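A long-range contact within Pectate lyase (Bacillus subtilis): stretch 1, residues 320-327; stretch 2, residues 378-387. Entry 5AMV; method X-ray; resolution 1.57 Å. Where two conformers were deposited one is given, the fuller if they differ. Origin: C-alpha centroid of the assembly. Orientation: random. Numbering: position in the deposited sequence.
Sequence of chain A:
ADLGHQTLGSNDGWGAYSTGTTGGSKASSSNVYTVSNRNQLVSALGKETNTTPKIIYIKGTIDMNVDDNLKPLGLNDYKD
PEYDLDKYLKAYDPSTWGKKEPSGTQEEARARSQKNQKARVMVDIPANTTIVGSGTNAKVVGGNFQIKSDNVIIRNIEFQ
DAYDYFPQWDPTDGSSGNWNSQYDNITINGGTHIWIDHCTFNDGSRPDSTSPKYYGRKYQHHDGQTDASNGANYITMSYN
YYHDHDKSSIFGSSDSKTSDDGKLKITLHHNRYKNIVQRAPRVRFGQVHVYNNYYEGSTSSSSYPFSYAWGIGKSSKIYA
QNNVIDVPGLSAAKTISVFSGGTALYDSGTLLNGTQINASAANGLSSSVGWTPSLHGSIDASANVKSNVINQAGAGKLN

Stretch 1 320-327: AQNNVIDV
Stretch 2 (378-387) SIDASANVKS

Contact between residues 320-327 and 378-387 of Bacillus subtilis pectate lyase, two stretches of one chain that together bury 424 Å². Stretch 1 runs as strand through A320 and Q321, breaks at N322 and N323, and resumes as strand at V324-D326. Stretch 2 approaches as an extended loop and turns into a helix that continues beyond S387. The strand 324-326 and the helix pass 8.8 Å apart at closest approach, their N-to-C directions 58° apart.

N322 is the centre of the contact, with 88 Å² covered. Its backbone is left-handed (phi/psi 52/51), a conformation asparagine tolerates well, between the extended Q321 (-134/134) and N323 (-104/153). Its CA lies 4.7 Å from the CA of S382, the closest point of backbone register. CB points toward stretch 2, and the side chain (chi1 m, -65°; chi2 6°) carries ND2 to the carbonyl of D380: the hydrogen bond from N322 ND2 to D380 O is 2.9 Å long and nearly straight, 169° at the hydrogen. The amide thus serves a backbone oxygen in the loop that leads toward the helix. S382 (chi1 m, -52°) packs beside it, its OG 3.1 Å from N322 CG, and this hydroxyl is hydrogen-bonded elsewhere in the structure. N323 turns its CB away from the contact.

V324 (67 Å² covered, chi1 t, 175°) points its CB toward stretch 2 and pairs with V385 as the apolar side-chain contact. Its CG2 lies 3.6 Å from V385 CB and 3.4 Å from S382 O; that same carbonyl accepts the backbone hydrogen bond from V385 N at 3.2 Å. V385 (chi1 t, 170°; phi/psi -64/-49) points its CB toward stretch 1 and brings CG2 to 3.4 Å from N322 O. Both valines are buried, and their short branched side chains fill the space without needing polar partners.

I379 (64 Å² covered; chi1 m, chi2 t; phi/psi -96/114) closes the end near Q321. Its CD1 comes within 3.2 Å of Q321 OE1, a contact without a hydrogen bond, while I379 CG2 sits 4.0 Å from N322 ND2. Q321 reaches there with chi1 m, chi2 t and chi3 -70°.

At the other end, K386 extends all-t along D326 (chi1 m, -74°), its aliphatic CD 3.9 Å from D326 OD2. The charges do not meet directly, K386 NZ standing 4.5 Å from D326 OD2; instead a water bridges them, its O donating to D326 OD2 at 2.9 Å and accepting from K386 NZ at 2.9 Å.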

# COMPACT_ATOMS: atom_id res chain seq x y z
N ALA A 320 13.80 9.59 9.24
CA ALA A 320 12.61 10.43 9.21
C ALA A 320 12.94 11.88 9.48
O ALA A 320 13.71 12.20 10.40
CB ALA A 320 11.58 9.89 10.22
N GLN A 321 12.42 12.78 8.64
CA GLN A 321 12.62 14.21 8.84
C GLN A 321 11.33 15.01 8.67
O GLN A 321 10.62 14.88 7.67
CB GLN A 321 13.62 14.78 7.83
CG GLN A 321 15.02 14.21 7.98
CD GLN A 321 15.90 14.65 6.85
OE1 GLN A 321 15.74 14.22 5.71
NE2 GLN A 321 16.85 15.54 7.16
N ASN A 322 11.09 15.91 9.62
CA ASN A 322 10.03 16.89 9.50
C ASN A 322 8.64 16.32 9.17
O ASN A 322 7.97 16.81 8.22
CB ASN A 322 10.43 18.04 8.59
CG ASN A 322 11.60 18.86 9.18
OD1 ASN A 322 12.16 18.47 10.24
ND2 ASN A 322 11.91 19.98 8.57
N ASN A 323 8.23 15.33 9.96
CA ASN A 323 6.92 14.72 9.84
C ASN A 323 6.04 15.23 10.95
O ASN A 323 6.55 15.56 12.04
CB ASN A 323 7.03 13.18 9.94
CG ASN A 323 7.81 12.59 8.79
OD1 ASN A 323 7.29 12.50 7.68
ND2 ASN A 323 9.08 12.25 9.01
N VAL A 324 4.73 15.25 10.71
CA VAL A 324 3.79 15.88 11.67
C VAL A 324 2.66 14.88 11.97
O VAL A 324 2.04 14.39 11.02
CB VAL A 324 3.23 17.16 11.01
CG1 VAL A 324 2.12 17.83 11.93
CG2 VAL A 324 4.36 18.16 10.77
N ILE A 325 2.40 14.61 13.26
CA ILE A 325 1.41 13.63 13.69
C ILE A 325 0.40 14.34 14.59
O ILE A 325 0.79 14.86 15.66
CB ILE A 325 2.09 12.45 14.45
CG1 ILE A 325 3.10 11.74 13.52
CG2 ILE A 325 1.06 11.44 14.93
CD1 ILE A 325 3.99 10.74 14.29
N ASP A 326 -0.87 14.39 14.18
CA ASP A 326 -1.92 14.94 15.04
C ASP A 326 -2.89 13.85 15.47
O ASP A 326 -3.88 13.51 14.76
CB ASP A 326 -2.66 16.06 14.34
CG ASP A 326 -1.82 17.37 14.27
OD1 ASP A 326 -0.89 17.53 15.08
OD2 ASP A 326 -2.11 18.18 13.39
N VAL A 327 -2.62 13.31 16.66
CA VAL A 327 -3.46 12.28 17.29
C VAL A 327 -3.62 12.73 18.75
O VAL A 327 -2.76 12.50 19.57
CB VAL A 327 -2.80 10.86 17.18
CG1 VAL A 327 -3.66 9.78 17.88
CG2 VAL A 327 -2.60 10.49 15.67
N SER A 378 13.42 19.37 -1.87
CA SER A 378 13.41 20.30 -0.74
C SER A 378 12.58 19.77 0.43
O SER A 378 11.45 19.31 0.25
CB SER A 378 12.87 21.65 -1.19
OG SER A 378 13.83 22.29 -2.01
N ILE A 379 13.14 19.86 1.63
CA ILE A 379 12.45 19.44 2.85
C ILE A 379 11.79 20.65 3.52
O ILE A 379 12.48 21.57 3.97
CB ILE A 379 13.41 18.68 3.79
CG1 ILE A 379 14.02 17.48 3.05
CG2 ILE A 379 12.69 18.24 5.09
CD1 ILE A 379 15.04 16.72 3.85
N ASP A 380 10.46 20.66 3.56
CA ASP A 380 9.69 21.73 4.19
C ASP A 380 10.00 21.73 5.67
O ASP A 380 10.23 20.69 6.30
CB ASP A 380 8.17 21.52 4.05
CG ASP A 380 7.70 21.47 2.60
OD1 ASP A 380 8.42 21.97 1.70
OD2 ASP A 380 6.60 20.91 2.38
N ALA A 381 9.96 22.92 6.25
CA ALA A 381 9.90 23.07 7.71
C ALA A 381 8.68 22.33 8.26
O ALA A 381 7.58 22.38 7.68
CB ALA A 381 9.81 24.58 8.06
N SER A 382 8.85 21.68 9.40
CA SER A 382 7.72 20.97 10.02
C SER A 382 6.46 21.79 10.20
O SER A 382 5.35 21.30 10.02
CB SER A 382 8.15 20.39 11.35
OG SER A 382 9.32 19.63 11.21
N ALA A 383 6.61 23.07 10.59
CA ALA A 383 5.44 23.93 10.79
C ALA A 383 4.58 24.13 9.54
O ALA A 383 3.43 24.52 9.64
CB ALA A 383 5.91 25.33 11.31
N ASN A 384 5.12 23.82 8.35
CA ASN A 384 4.36 24.03 7.10
C ASN A 384 3.76 22.75 6.50
O ASN A 384 2.97 22.80 5.56
CB ASN A 384 5.24 24.71 6.06
CG ASN A 384 5.81 26.06 6.55
OD1 ASN A 384 6.99 26.35 6.34
ND2 ASN A 384 5.00 26.82 7.24
N VAL A 385 4.11 21.61 7.12
CA VAL A 385 3.69 20.29 6.60
C VAL A 385 2.21 20.03 6.60
O VAL A 385 1.68 19.59 5.55
CB VAL A 385 4.48 19.17 7.31
CG1 VAL A 385 3.90 17.75 6.97
CG2 VAL A 385 5.96 19.28 6.94
N LYS A 386 1.51 20.29 7.71
CA LYS A 386 0.07 20.04 7.74
C LYS A 386 -0.61 20.74 6.57
O LYS A 386 -1.28 20.10 5.75
CB LYS A 386 -0.55 20.45 9.09
CG LYS A 386 -2.06 20.35 9.05
CD LYS A 386 -2.68 20.68 10.42
CE LYS A 386 -4.19 20.76 10.32
NZ LYS A 386 -4.82 21.26 11.61
N SER A 387 -0.41 22.05 6.44
CA SER A 387 -1.08 22.83 5.38
C SER A 387 -0.70 22.35 3.97
O SER A 387 -1.57 22.20 3.10
CB SER A 387 -0.79 24.34 5.54
OG SER A 387 -1.58 25.10 4.63
O HOH W 1 -4.32 19.91 14.11